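Local coordinates for protein beta-agarase D (Zobellia galactanivorans, PDB 4ASM) that cleaves the beta-1,4 linkages between beta-D-galactose and 3,6-anhydro-alpha-L-galactose in agarose at random, with retention of the anomeric configuration, at residues A147-L152 against N324-S329; E165-P170 against Q328-E333; V129-F134 against V225-P230. All coordinates share one frame; numbering follows the deposited sequence.

Overall arrangement
The three contacts belong to the GH16 catalytic domain and lie along its curved beta framework. Interaction 1 pairs two neighbouring strands in what is probably the substrate-binding cleft, where E326, a probable substrate ligand, meets a bound imidazole. Interactions 1 and 2 share Q328 and S329 in their second segments; interaction 2 sets E165, by similarity the proton donor, against the start of helix 329-333. Their centres are about 9 Å apart, and A147 CB packs on Y167 CE2 at 3.6 Å. Interaction 3 lies about 21 Å from interaction 1 and about 27 Å from interaction 2, centre to centre, and touches interaction 1 through L152 CD1 and V129 CG2, 4.0 Å apart.

Interaction 1: A147-L152 against N324-S329; sequences ASDIWL and NVEDQS. With IMD (imidazole), chain C.
With chi1 at -61°, D149 has CG anti to its carbonyl carbon, and N324 holds CG between its backbone N and carbonyl carbon (chi1 77°); the two side chains cross obliquely, carboxylate and amide planes 61° apart. D149 OD2 and N324 OD1 come within 2.7 Å. E326, extended beyond CG, crosses D149 at about a right angle, with its CD 3.1 Å from D149 OD2. The two carboxylates are like charges close together, D149 OD2 lying 3.5 Å from E326 OE1. N324 ND2 donates to E326 OE2 over 2.9 Å, on the anti side of the carboxylate, and lies at the edge of the W151 ring. The same E326 OE2 accepts a nearly straight bond from imidazole N3 (2.8 Å). This imidazole, probably from the crystallisation liquor, sets C2 over one face of W151, 3.1 Å above the plane and toward the rim, and is also bonded to E160, the likely nucleophile. Beneath these side chains the backbones pair antiparallel: A147 N to E326 O (2.9 Å) and the return bond from E326 N, then the reciprocal pair between D149 and N324. V325 CA adds a C-H contact to A147 O. Strand 147-153 runs between strand 320-326 and strand 159-166, which carries E160 and E165, while W79 of strand 77-79 touches N324 and E326.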
ATOM      1  N   ALA A 147      -2.621   4.400  -9.055  1.00  5.09           N
ATOM      2  CA  ALA A 147      -2.608   3.761  -7.740  1.00  5.87           C
ATOM      3  C   ALA A 147      -2.663   4.803  -6.625  1.00  5.97           C
ATOM      4  O   ALA A 147      -1.841   5.740  -6.597  1.00  6.83           O
ATOM      5  CB  ALA A 147      -1.350   2.911  -7.582  1.00  6.02           C
ATOM      6  N   SER A 148      -3.644   4.629  -5.737  1.00  5.19           N
ATOM      7  CA  SER A 148      -3.724   5.340  -4.455  1.00  5.05           C
ATOM      8  C   SER A 148      -3.028   4.456  -3.435  1.00  5.20           C
ATOM      9  O   SER A 148      -3.491   3.325  -3.177  1.00  5.48           O
ATOM     10  CB  SER A 148      -5.188   5.541  -4.066  1.00  5.56           C
ATOM     11  OG  SER A 148      -5.853   6.388  -4.996  1.00  6.27           O
ATOM     12  N   ASP A 149      -1.907   4.942  -2.883  1.00  5.10           N
ATOM     13  CA  ASP A 149      -1.008   4.104  -2.067  1.00  5.04           C
ATOM     14  C   ASP A 149      -0.763   4.657  -0.678  1.00  5.08           C
ATOM     15  O   ASP A 149      -0.397   5.842  -0.521  1.00  5.11           O
ATOM     16  CB  ASP A 149       0.382   3.961  -2.721  1.00  5.81           C
ATOM     17  CG  ASP A 149       0.352   3.300  -4.086  1.00  5.66           C
ATOM     18  OD1 ASP A 149      -0.458   2.379  -4.316  1.00  6.43           O
ATOM     19  OD2 ASP A 149       1.217   3.702  -4.929  1.00  6.05           O
ATOM     20  N   ILE A 150      -0.941   3.801   0.331  1.00  4.87           N
ATOM     21  CA  ILE A 150      -0.498   4.093   1.699  1.00  4.82           C
ATOM     22  C   ILE A 150       0.247   2.858   2.136  1.00  4.34           C
ATOM     23  O   ILE A 150      -0.300   1.751   2.097  1.00  4.55           O
ATOM     24  CB  ILE A 150      -1.677   4.355   2.653  1.00  4.25           C
ATOM     25  CG1 ILE A 150      -2.504   5.541   2.141  1.00  5.21           C
ATOM     26  CG2 ILE A 150      -1.152   4.569   4.065  1.00  4.99           C
ATOM     27  CD1 ILE A 150      -3.765   5.837   2.951  1.00  6.86           C
ATOM     28  N   TRP A 151       1.515   3.014   2.495  1.00  4.80           N
ATOM     29  CA  TRP A 151       2.325   1.819   2.690  1.00  5.00           C
ATOM     30  C   TRP A 151       3.513   2.044   3.616  1.00  5.28           C
ATOM     31  O   TRP A 151       3.779   3.183   4.027  1.00  5.38           O
ATOM     32  CB  TRP A 151       2.752   1.249   1.322  1.00  5.88           C
ATOM     33  CG  TRP A 151       3.432   2.204   0.366  1.00  6.36           C
ATOM     34  CD1 TRP A 151       2.929   3.379  -0.150  1.00  6.17           C
ATOM     35  CD2 TRP A 151       4.723   2.029  -0.223  1.00  5.82           C
ATOM     36  NE1 TRP A 151       3.843   3.935  -1.017  1.00  7.85           N
ATOM     37  CE2 TRP A 151       4.951   3.127  -1.076  1.00  5.89           C
ATOM     38  CE3 TRP A 151       5.713   1.043  -0.107  1.00  6.20           C
ATOM     39  CZ2 TRP A 151       6.138   3.276  -1.806  1.00  7.48           C
ATOM     40  CZ3 TRP A 151       6.882   1.167  -0.835  1.00  8.23           C
ATOM     41  CH2 TRP A 151       7.087   2.278  -1.692  1.00  7.13           C
ATOM     42  N   LEU A 152       4.185   0.945   3.954  1.00  4.52           N
ATOM     43  CA  LEU A 152       5.344   0.949   4.855  1.00  5.50           C
ATOM     44  C   LEU A 152       6.529   0.302   4.140  1.00  5.68           C
ATOM     45  O   LEU A 152       6.369  -0.759   3.499  1.00  5.91           O
ATOM     46  CB  LEU A 152       5.016   0.158   6.131  1.00  6.23           C
ATOM     47  CG  LEU A 152       3.699   0.437   6.848  1.00  6.09           C
ATOM     48  CD1 LEU A 152       3.507  -0.524   8.019  1.00  6.46           C
ATOM     49  CD2 LEU A 152       3.588   1.898   7.302  1.00  8.04           C
ATOM     50  N   ASN A 324       1.585   7.945  -1.358  1.00  4.96           N
ATOM     51  CA  ASN A 324       1.877   8.450  -2.697  1.00  4.97           C
ATOM     52  C   ASN A 324       0.822   8.085  -3.728  1.00  5.48           C
ATOM     53  O   ASN A 324      -0.142   7.388  -3.422  1.00  4.99           O
ATOM     54  CB  ASN A 324       3.294   8.031  -3.185  1.00  5.52           C
ATOM     55  CG  ASN A 324       3.381   6.570  -3.648  1.00  7.60           C
ATOM     56  OD1 ASN A 324       2.378   5.935  -3.939  1.00  9.28           O
ATOM     57  ND2 ASN A 324       4.598   6.055  -3.755  1.00  8.43           N
ATOM     58  N   VAL A 325       1.043   8.563  -4.945  1.00  5.43           N
ATOM     59  CA  VAL A 325       0.298   8.136  -6.109  1.00  6.11           C
ATOM     60  C   VAL A 325       1.331   7.565  -7.093  1.00  6.42           C
ATOM     61  O   VAL A 325       2.444   8.078  -7.186  1.00  5.75           O
ATOM     62  CB  VAL A 325      -0.472   9.336  -6.709  1.00  7.41           C
ATOM     63  CG1 VAL A 325      -0.905   9.088  -8.173  1.00 10.33           C
ATOM     64  CG2 VAL A 325      -1.661   9.680  -5.783  1.00  7.80           C
ATOM     65  N   GLU A 326       0.958   6.506  -7.822  1.00  5.95           N
ATOM     66  CA  GLU A 326       1.861   5.869  -8.792  1.00  6.13           C
ATOM     67  C   GLU A 326       1.161   5.502 -10.076  1.00  6.16           C
ATOM     68  O   GLU A 326       0.026   5.025 -10.056  1.00  6.75           O
ATOM     69  CB  GLU A 326       2.484   4.589  -8.218  1.00  6.17           C
ATOM     70  CG  GLU A 326       3.432   4.859  -7.067  1.00  6.55           C
ATOM     71  CD  GLU A 326       3.965   3.582  -6.434  1.00  6.48           C
ATOM     72  OE1 GLU A 326       3.720   2.472  -6.976  1.00  6.79           O
ATOM     73  OE2 GLU A 326       4.655   3.695  -5.393  1.00  7.90           O
ATOM     74  N   ASP A 327       1.876   5.697 -11.180  1.00  6.29           N
ATOM     75  CA  ASP A 327       1.550   5.131 -12.481  1.00  6.30           C
ATOM     76  C   ASP A 327       2.486   3.933 -12.668  1.00  5.91           C
ATOM     77  O   ASP A 327       3.635   4.079 -13.083  1.00  5.56           O
ATOM     78  CB  ASP A 327       1.789   6.203 -13.558  1.00  6.21           C
ATOM     79  CG  ASP A 327       1.149   5.862 -14.891  1.00  7.46           C
ATOM     80  OD1 ASP A 327       0.821   4.683 -15.112  1.00  8.13           O
ATOM     81  OD2 ASP A 327       0.998   6.777 -15.732  1.00  8.29           O
ATOM     82  N   GLN A 328       2.005   2.745 -12.322  1.00  6.07           N
ATOM     83  CA  GLN A 328       2.875   1.550 -12.313  1.00  6.46           C
ATOM     84  C   GLN A 328       3.098   0.985 -13.707  1.00  5.77           C
ATOM     85  O   GLN A 328       2.260   1.150 -14.601  1.00  5.96           O
ATOM     86  CB  GLN A 328       2.329   0.502 -11.340  1.00  6.83           C
ATOM     87  CG  GLN A 328       2.262   1.076  -9.918  1.00  6.83           C
ATOM     88  CD  GLN A 328       1.675   0.135  -8.882  1.00  8.07           C
ATOM     89  OE1 GLN A 328       1.752   0.389  -7.664  1.00 11.60           O
ATOM     90  NE2 GLN A 328       1.061  -0.920  -9.343  1.00  6.98           N
ATOM     91  N   SER A 329       4.223   0.295 -13.901  1.00  5.51           N
ATOM     92  CA  SER A 329       4.580  -0.203 -15.216  1.00  5.66           C
ATOM     93  C   SER A 329       3.505  -1.054 -15.861  1.00  5.82           C
ATOM     94  O   SER A 329       3.204  -0.866 -17.035  1.00  6.76           O
ATOM     95  CB  SER A 329       5.888  -0.997 -15.157  1.00  6.80           C
ATOM     96  OG  SER A 329       6.935  -0.202 -14.649  1.00  8.55           O
TER
HETATM   97  N1  IMD C1360       4.038  -0.411  -2.903  1.00 11.56           N
HETATM   98  C2  IMD C1360       4.662   0.659  -3.424  1.00 11.00           C
HETATM   99  N3  IMD C1360       3.788   1.321  -4.209  1.00 11.59           N
HETATM  100  C4  IMD C1360       2.598   0.677  -4.182  1.00 10.83           C
HETATM  101  C5  IMD C1360       2.763  -0.421  -3.349  1.00 11.65           C

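Interaction 2: E165-P170 against Q328-E333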
ATOM      1  N   GLU A 165      -3.233  -0.399  -1.617  1.00  4.92           N
ATOM      2  CA  GLU A 165      -2.819  -0.212  -3.009  1.00  5.43           C
ATOM      3  C   GLU A 165      -4.107  -0.401  -3.798  1.00  5.69           C
ATOM      4  O   GLU A 165      -4.648  -1.524  -3.848  1.00  5.76           O
ATOM      5  CB  GLU A 165      -1.779  -1.255  -3.424  1.00  5.51           C
ATOM      6  CG  GLU A 165      -1.389  -1.192  -4.881  1.00  6.38           C
ATOM      7  CD  GLU A 165      -0.228  -2.110  -5.178  1.00  8.78           C
ATOM      8  OE1 GLU A 165      -0.374  -3.320  -4.906  1.00  8.36           O
ATOM      9  OE2 GLU A 165       0.830  -1.633  -5.663  1.00  9.50           O
ATOM     10  N   CYS A 166      -4.635   0.690  -4.357  1.00  4.73           N
ATOM     11  CA  CYS A 166      -5.948   0.651  -4.984  1.00  4.93           C
ATOM     12  C   CYS A 166      -5.943   1.489  -6.252  1.00  5.37           C
ATOM     13  O   CYS A 166      -5.539   2.635  -6.228  1.00  5.44           O
ATOM     14  CB  CYS A 166      -6.993   1.180  -3.996  1.00  5.22           C
ATOM     15  SG  CYS A 166      -8.692   1.104  -4.656  1.00  6.07           S
ATOM     16  N   TYR A 167      -6.369   0.884  -7.359  1.00  5.20           N
ATOM     17  CA  TYR A 167      -6.533   1.585  -8.637  1.00  5.57           C
ATOM     18  C   TYR A 167      -8.020   1.799  -8.815  1.00  6.63           C
ATOM     19  O   TYR A 167      -8.691   1.050  -9.545  1.00  6.60           O
ATOM     20  CB  TYR A 167      -5.948   0.756  -9.791  1.00  5.73           C
ATOM     21  CG  TYR A 167      -4.637   0.089  -9.413  1.00  5.76           C
ATOM     22  CD1 TYR A 167      -4.630  -1.073  -8.659  1.00  5.74           C
ATOM     23  CD2 TYR A 167      -3.425   0.597  -9.848  1.00  6.28           C
ATOM     24  CE1 TYR A 167      -3.453  -1.697  -8.288  1.00  8.12           C
ATOM     25  CE2 TYR A 167      -2.210  -0.030  -9.480  1.00  6.93           C
ATOM     26  CZ  TYR A 167      -2.258  -1.178  -8.704  1.00  6.77           C
ATOM     27  OH  TYR A 167      -1.097  -1.843  -8.313  1.00  8.99           O
ATOM     28  N   GLY A 168      -8.530   2.806  -8.103  1.00  6.00           N
ATOM     29  CA  GLY A 168      -9.951   2.859  -7.780  1.00  6.37           C
ATOM     30  C   GLY A 168     -10.916   3.304  -8.850  1.00  5.72           C
ATOM     31  O   GLY A 168     -12.132   3.060  -8.729  1.00  5.17           O
ATOM     32  N   GLY A 169     -10.415   3.973  -9.879  1.00  5.92           N
ATOM     33  CA  GLY A 169     -11.300   4.477 -10.923  1.00  6.85           C
ATOM     34  C   GLY A 169     -11.366   3.521 -12.096  1.00  7.06           C
ATOM     35  O   GLY A 169     -10.336   3.000 -12.538  1.00  7.17           O
ATOM     36  N   PRO A 170     -12.581   3.249 -12.606  1.00  7.54           N
ATOM     37  CA  PRO A 170     -12.676   2.360 -13.751  1.00  7.83           C
ATOM     38  C   PRO A 170     -12.193   2.966 -15.057  1.00  7.33           C
ATOM     39  O   PRO A 170     -12.016   2.244 -16.019  1.00  7.58           O
ATOM     40  CB  PRO A 170     -14.181   2.046 -13.842  1.00  8.36           C
ATOM     41  CG  PRO A 170     -14.850   3.211 -13.220  1.00  9.60           C
ATOM     42  CD  PRO A 170     -13.905   3.661 -12.105  1.00  7.83           C
ATOM     43  N   GLN A 328       2.005   2.745 -12.322  1.00  6.07           N
ATOM     44  CA  GLN A 328       2.875   1.550 -12.313  1.00  6.46           C
ATOM     45  C   GLN A 328       3.098   0.985 -13.707  1.00  5.77           C
ATOM     46  O   GLN A 328       2.260   1.150 -14.601  1.00  5.96           O
ATOM     47  CB  GLN A 328       2.329   0.502 -11.340  1.00  6.83           C
ATOM     48  CG  GLN A 328       2.262   1.076  -9.918  1.00  6.83           C
ATOM     49  CD  GLN A 328       1.675   0.135  -8.882  1.00  8.07           C
ATOM     50  OE1 GLN A 328       1.752   0.389  -7.664  1.00 11.60           O
ATOM     51  NE2 GLN A 328       1.061  -0.920  -9.343  1.00  6.98           N
ATOM     52  N   SER A 329       4.223   0.295 -13.901  1.00  5.51           N
ATOM     53  CA  SER A 329       4.580  -0.203 -15.216  1.00  5.66           C
ATOM     54  C   SER A 329       3.505  -1.054 -15.861  1.00  5.82           C
ATOM     55  O   SER A 329       3.204  -0.866 -17.035  1.00  6.76           O
ATOM     56  CB  SER A 329       5.888  -0.997 -15.157  1.00  6.80           C
ATOM     57  OG  SER A 329       6.935  -0.202 -14.649  1.00  8.55           O
ATOM     58  N   TRP A 330       2.935  -1.994 -15.105  1.00  5.91           N
ATOM     59  CA  TRP A 330       1.937  -2.916 -15.687  1.00  6.36           C
ATOM     60  C   TRP A 330       0.681  -2.173 -16.167  1.00  6.33           C
ATOM     61  O   TRP A 330       0.133  -2.468 -17.248  1.00  7.38           O
ATOM     62  CB  TRP A 330       1.599  -4.066 -14.703  1.00  6.80           C
ATOM     63  CG  TRP A 330       0.796  -3.634 -13.487  1.00  7.83           C
ATOM     64  CD1 TRP A 330       1.204  -2.821 -12.479  1.00 10.78           C
ATOM     65  CD2 TRP A 330      -0.562  -3.980 -13.199  1.00  8.35           C
ATOM     66  NE1 TRP A 330       0.193  -2.655 -11.554  1.00 10.96           N
ATOM     67  CE2 TRP A 330      -0.907  -3.354 -11.980  1.00 11.04           C
ATOM     68  CE3 TRP A 330      -1.524  -4.769 -13.861  1.00  9.87           C
ATOM     69  CZ2 TRP A 330      -2.174  -3.485 -11.404  1.00  9.40           C
ATOM     70  CZ3 TRP A 330      -2.777  -4.901 -13.287  1.00 10.72           C
ATOM     71  CH2 TRP A 330      -3.095  -4.252 -12.073  1.00 10.46           C
ATOM     72  N   GLN A 331       0.234  -1.197 -15.377  1.00  5.52           N
ATOM     73  CA  GLN A 331      -0.914  -0.397 -15.766  1.00  6.12           C
ATOM     74  C   GLN A 331      -0.587   0.438 -17.000  1.00  6.01           C
ATOM     75  O   GLN A 331      -1.384   0.500 -17.938  1.00  6.78           O
ATOM     76  CB  GLN A 331      -1.336   0.513 -14.599  1.00  6.07           C
ATOM     77  CG  GLN A 331      -2.033  -0.195 -13.425  1.00  6.32           C
ATOM     78  CD  GLN A 331      -3.487  -0.578 -13.740  1.00  7.19           C
ATOM     79  OE1 GLN A 331      -4.453   0.069 -13.279  1.00 10.43           O
ATOM     80  NE2 GLN A 331      -3.636  -1.623 -14.501  1.00  6.20           N
ATOM     81  N   ALA A 332       0.577   1.085 -16.999  1.00  5.66           N
ATOM     82  CA  ALA A 332       0.967   1.975 -18.088  1.00  5.86           C
ATOM     83  C   ALA A 332       1.158   1.215 -19.399  1.00  5.72           C
ATOM     84  O   ALA A 332       0.721   1.680 -20.462  1.00  5.69           O
ATOM     85  CB  ALA A 332       2.217   2.751 -17.705  1.00  6.36           C
ATOM     86  N   GLU A 333       1.806   0.049 -19.324  1.00  5.21           N
ATOM     87  CA  GLU A 333       2.024  -0.749 -20.533  1.00  5.90           C
ATOM     88  C   GLU A 333       0.685  -1.122 -21.183  1.00  5.95           C
ATOM     89  O   GLU A 333       0.560  -1.101 -22.419  1.00  6.42           O
ATOM     90  CB  GLU A 333       2.834  -1.997 -20.205  1.00  6.16           C
ATOM     91  CG  GLU A 333       3.070  -2.897 -21.430  1.00  6.04           C
ATOM     92  CD  GLU A 333       4.090  -3.998 -21.214  1.00  7.94           C
ATOM     93  OE1 GLU A 333       4.798  -3.984 -20.194  1.00  8.90           O
ATOM     94  OE2 GLU A 333       4.182  -4.876 -22.099  1.00 12.49           O
TER
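Y167 and W330 form the aromatic part of this contact, a T-shaped pair in which the indole turns its edge to one face of the phenol. The planes stand at 89° with centroids 5.3 Å apart, and W330 CZ2 comes to 3.6 Å from Y167 CZ. W330 reaches there with CG between its backbone N and carbonyl carbon (chi1 70°), and its indole makes a second edge-to-face pair with F179.

The polar part gathers around the amide of Q328, which crosses Y167 at about a right angle at the edge of the phenol ring. This amide, probably turned over in the model, has its two ends near E165 OE2 and Y167 OH, and the bonding there is not decided. The other carboxylate oxygen, E165 OE1, is hydrogen-bonded to H184 ND1, which helps fix that end of the acid.

Packing completes the join: Q331 CG lies 3.9 Å from Y167 CD2. On the helix side, Q328 is the N-cap residue of helix 329-333, and its O accepts from A332 N in the first turn.

The arrangement belongs to the GH16 catalytic cleft, where E165, probably the proton donor, lies on strand 159-166 with E160, probably the nucleophile, here bordered by a short helix.

Interaction 3: V129-F134 against V225-P230; sequences VKYPVF and VNWVSP
W227 lies under the turn of 129-134, and Y131 closes over its pyrrole ring: Y131 CB sits 3.5 Å from the centroid, 9° off the ring normal, a CH-pi contact. The backbone of K130 and Y131 covers the same face, with Y131 N above it toward the rim. With CG anti to its backbone N (chi1 179°), W227 also meets V133, whose CG1 touches CE3 at 3.8 Å. I161 and L233 of nearby strands and M319 add to this packing. Here the strands are joined as an antiparallel hydrogen-bonded pair, V133 N to W227 O at 3.0 Å and W227 N to V133 O at 2.8 Å. Next along, F134 and N226 form a non-hydrogen-bonded pair. These strands, 133-140 and 220-229, are neighbours in the beta-sandwich (jelly-roll) scaffold of GH16 enzymes, with 350-362 on the other side of 133-140. An alanine in place of W227 would probably open a gap beneath Y131 and V133, leaving Y131 CB and V133 CG1 without the indole they pack on.

Toward solvent the contact rests on partly exposed residues. The cis peptide before P132 turns the chain, and P132 CA makes a C-H contact to W227 O. The phenol of Y131 still packs closely, reaching out across P230, whose CD lies over its face, 3.8 Å from the centroid, while P230 CG touches Y131 CZ at 3.5 Å. The loose side is that of V228 and K130, which point away from the opposite segment: V228 leans on E234, and K130 NZ makes a weak hydrogen bond to S316 O.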
ATOM      1  N   VAL A 129       7.911   3.019  12.028  1.00  7.24           N
ATOM      2  CA  VAL A 129       7.063   2.087  12.766  1.00  7.71           C
ATOM      3  C   VAL A 129       7.640   0.674  12.737  1.00  7.73           C
ATOM      4  O   VAL A 129       8.357   0.290  11.797  1.00  7.81           O
ATOM      5  CB  VAL A 129       5.616   2.094  12.220  1.00  8.10           C
ATOM      6  CG1 VAL A 129       5.017   3.509  12.249  1.00  9.54           C
ATOM      7  CG2 VAL A 129       5.518   1.521  10.804  1.00  8.05           C
ATOM      8  N   LYS A 130       7.314  -0.102  13.764  1.00  7.48           N
ATOM      9  CA  LYS A 130       7.727  -1.507  13.830  1.00  7.60           C
ATOM     10  C   LYS A 130       6.708  -2.271  14.670  1.00  7.53           C
ATOM     11  O   LYS A 130       6.105  -1.707  15.594  1.00  7.56           O
ATOM     12  CB  LYS A 130       9.138  -1.638  14.449  1.00  8.10           C
ATOM     13  CG  LYS A 130       9.786  -3.022  14.173  1.00  9.63           C
ATOM     14  CD  LYS A 130      11.207  -3.098  14.733  1.00 10.06           C
ATOM     15  CE  LYS A 130      11.844  -4.433  14.398  1.00 14.44           C
ATOM     16  NZ  LYS A 130      13.290  -4.412  14.765  1.00 16.71           N
ATOM     17  N   TYR A 131       6.511  -3.555  14.358  1.00  7.74           N
ATOM     18  CA  TYR A 131       5.601  -4.367  15.152  1.00  7.99           C
ATOM     19  C   TYR A 131       5.999  -4.275  16.639  1.00  8.61           C
ATOM     20  O   TYR A 131       7.190  -4.143  16.972  1.00  9.12           O
ATOM     21  CB  TYR A 131       5.601  -5.829  14.674  1.00  9.00           C
ATOM     22  CG  TYR A 131       6.880  -6.554  15.007  1.00 10.42           C
ATOM     23  CD1 TYR A 131       7.032  -7.205  16.242  1.00 11.39           C
ATOM     24  CD2 TYR A 131       7.940  -6.574  14.100  1.00 10.74           C
ATOM     25  CE1 TYR A 131       8.218  -7.831  16.566  1.00 12.87           C
ATOM     26  CE2 TYR A 131       9.142  -7.224  14.421  1.00 12.33           C
ATOM     27  CZ  TYR A 131       9.259  -7.846  15.655  1.00 13.39           C
ATOM     28  OH  TYR A 131      10.437  -8.492  15.990  1.00 15.21           O
ATOM     29  N   PRO A 132       5.006  -4.320  17.534  1.00  8.70           N
ATOM     30  CA  PRO A 132       3.584  -4.318  17.243  1.00  8.69           C
ATOM     31  C   PRO A 132       3.087  -2.895  17.017  1.00  8.73           C
ATOM     32  O   PRO A 132       3.376  -1.993  17.812  1.00  9.67           O
ATOM     33  CB  PRO A 132       2.965  -4.935  18.502  1.00  8.77           C
ATOM     34  CG  PRO A 132       3.950  -4.564  19.611  1.00  9.35           C
ATOM     35  CD  PRO A 132       5.290  -4.382  18.981  1.00  9.02           C
ATOM     36  N   VAL A 133       2.350  -2.693  15.929  1.00  7.81           N
ATOM     37  CA  VAL A 133       1.888  -1.353  15.578  1.00  7.78           C
ATOM     38  C   VAL A 133       0.667  -1.463  14.669  1.00  7.03           C
ATOM     39  O   VAL A 133       0.615  -2.342  13.798  1.00  6.86           O
ATOM     40  CB  VAL A 133       3.014  -0.509  14.908  1.00  7.89           C
ATOM     41  CG1 VAL A 133       3.417  -1.088  13.559  1.00  7.39           C
ATOM     42  CG2 VAL A 133       2.620   0.963  14.803  1.00  8.43           C
ATOM     43  N   PHE A 134      -0.287  -0.568  14.890  1.00  6.34           N
ATOM     44  CA  PHE A 134      -1.473  -0.442  14.038  1.00  6.18           C
ATOM     45  C   PHE A 134      -1.487   0.924  13.357  1.00  6.39           C
ATOM     46  O   PHE A 134      -1.340   1.959  14.021  1.00  7.10           O
ATOM     47  CB  PHE A 134      -2.740  -0.639  14.886  1.00  5.85           C
ATOM     48  CG  PHE A 134      -4.024  -0.386  14.148  1.00  6.65           C
ATOM     49  CD1 PHE A 134      -4.437  -1.243  13.135  1.00  7.93           C
ATOM     50  CD2 PHE A 134      -4.817   0.710  14.482  1.00  6.16           C
ATOM     51  CE1 PHE A 134      -5.626  -0.992  12.450  1.00  7.74           C
ATOM     52  CE2 PHE A 134      -6.009   0.972  13.804  1.00  7.48           C
ATOM     53  CZ  PHE A 134      -6.404   0.109  12.780  1.00  7.00           C
ATOM     54  N   VAL A 225      -3.667  -1.430   8.728  1.00  5.65           N
ATOM     55  CA  VAL A 225      -3.012  -2.702   8.980  1.00  6.56           C
ATOM     56  C   VAL A 225      -2.554  -2.786  10.423  1.00  6.62           C
ATOM     57  O   VAL A 225      -1.972  -1.825  10.953  1.00  6.81           O
ATOM     58  CB  VAL A 225      -1.829  -2.967   8.003  1.00  6.65           C
ATOM     59  CG1 VAL A 225      -1.231  -4.343   8.220  1.00  9.85           C
ATOM     60  CG2 VAL A 225      -2.302  -2.905   6.621  1.00 11.22           C
ATOM     61  N   ASN A 226      -2.842  -3.928  11.049  1.00  6.50           N
ATOM     62  CA  ASN A 226      -2.298  -4.238  12.362  1.00  6.54           C
ATOM     63  C   ASN A 226      -1.122  -5.169  12.129  1.00  7.07           C
ATOM     64  O   ASN A 226      -1.292  -6.324  11.696  1.00  6.91           O
ATOM     65  CB  ASN A 226      -3.367  -4.874  13.262  1.00  6.33           C
ATOM     66  CG  ASN A 226      -2.874  -5.103  14.692  1.00  6.80           C
ATOM     67  OD1 ASN A 226      -1.948  -4.437  15.162  1.00  9.13           O
ATOM     68  ND2 ASN A 226      -3.482  -6.075  15.376  1.00  8.24           N
ATOM     69  N   TRP A 227       0.083  -4.630  12.332  1.00  7.50           N
ATOM     70  CA  TRP A 227       1.315  -5.387  12.186  1.00  7.42           C
ATOM     71  C   TRP A 227       1.609  -5.973  13.560  1.00  8.34           C
ATOM     72  O   TRP A 227       2.085  -5.290  14.476  1.00  9.29           O
ATOM     73  CB  TRP A 227       2.425  -4.472  11.662  1.00  7.49           C
ATOM     74  CG  TRP A 227       3.751  -5.126  11.482  1.00  7.64           C
ATOM     75  CD1 TRP A 227       4.044  -6.466  11.531  1.00  6.62           C
ATOM     76  CD2 TRP A 227       4.981  -4.454  11.187  1.00  6.65           C
ATOM     77  NE1 TRP A 227       5.392  -6.659  11.306  1.00  8.35           N
ATOM     78  CE2 TRP A 227       5.984  -5.437  11.101  1.00  7.19           C
ATOM     79  CE3 TRP A 227       5.327  -3.109  10.997  1.00  6.59           C
ATOM     80  CZ2 TRP A 227       7.312  -5.115  10.829  1.00  7.96           C
ATOM     81  CZ3 TRP A 227       6.625  -2.793  10.749  1.00  7.17           C
ATOM     82  CH2 TRP A 227       7.609  -3.788  10.652  1.00  7.60           C
ATOM     83  N   VAL A 228       1.235  -7.237  13.711  1.00  8.62           N
ATOM     84  CA  VAL A 228       1.158  -7.885  15.011  1.00  8.76           C
ATOM     85  C   VAL A 228       2.530  -8.373  15.463  1.00  9.20           C
ATOM     86  O   VAL A 228       2.905  -8.224  16.644  1.00 10.74           O
ATOM     87  CB  VAL A 228       0.167  -9.083  14.943  1.00  8.15           C
ATOM     88  CG1 VAL A 228       0.142  -9.866  16.266  1.00  9.65           C
ATOM     89  CG2 VAL A 228      -1.203  -8.568  14.628  1.00  9.16           C
ATOM     90  N   SER A 229       3.275  -8.951  14.527  1.00  8.79           N
ATOM     91  CA  SER A 229       4.493  -9.670  14.852  1.00  8.58           C
ATOM     92  C   SER A 229       5.323  -9.808  13.594  1.00  8.70           C
ATOM     93  O   SER A 229       4.902  -9.366  12.524  1.00  9.01           O
ATOM     94  CB  SER A 229       4.115 -11.056  15.375  1.00  8.94           C
ATOM     95  OG  SER A 229       3.644 -11.842  14.288  1.00  9.45           O
ATOM     96  N   PRO A 230       6.494 -10.448  13.691  1.00  8.63           N
ATOM     97  CA  PRO A 230       7.246 -10.745  12.465  1.00  9.28           C
ATOM     98  C   PRO A 230       6.464 -11.531  11.402  1.00  9.34           C
ATOM     99  O   PRO A 230       6.822 -11.507  10.230  1.00 10.59           O
ATOM    100  CB  PRO A 230       8.430 -11.575  12.981  1.00  9.69           C
ATOM    101  CG  PRO A 230       8.634 -11.065  14.367  1.00 10.15           C
ATOM    102  CD  PRO A 230       7.241 -10.846  14.902  1.00  9.30           C
TER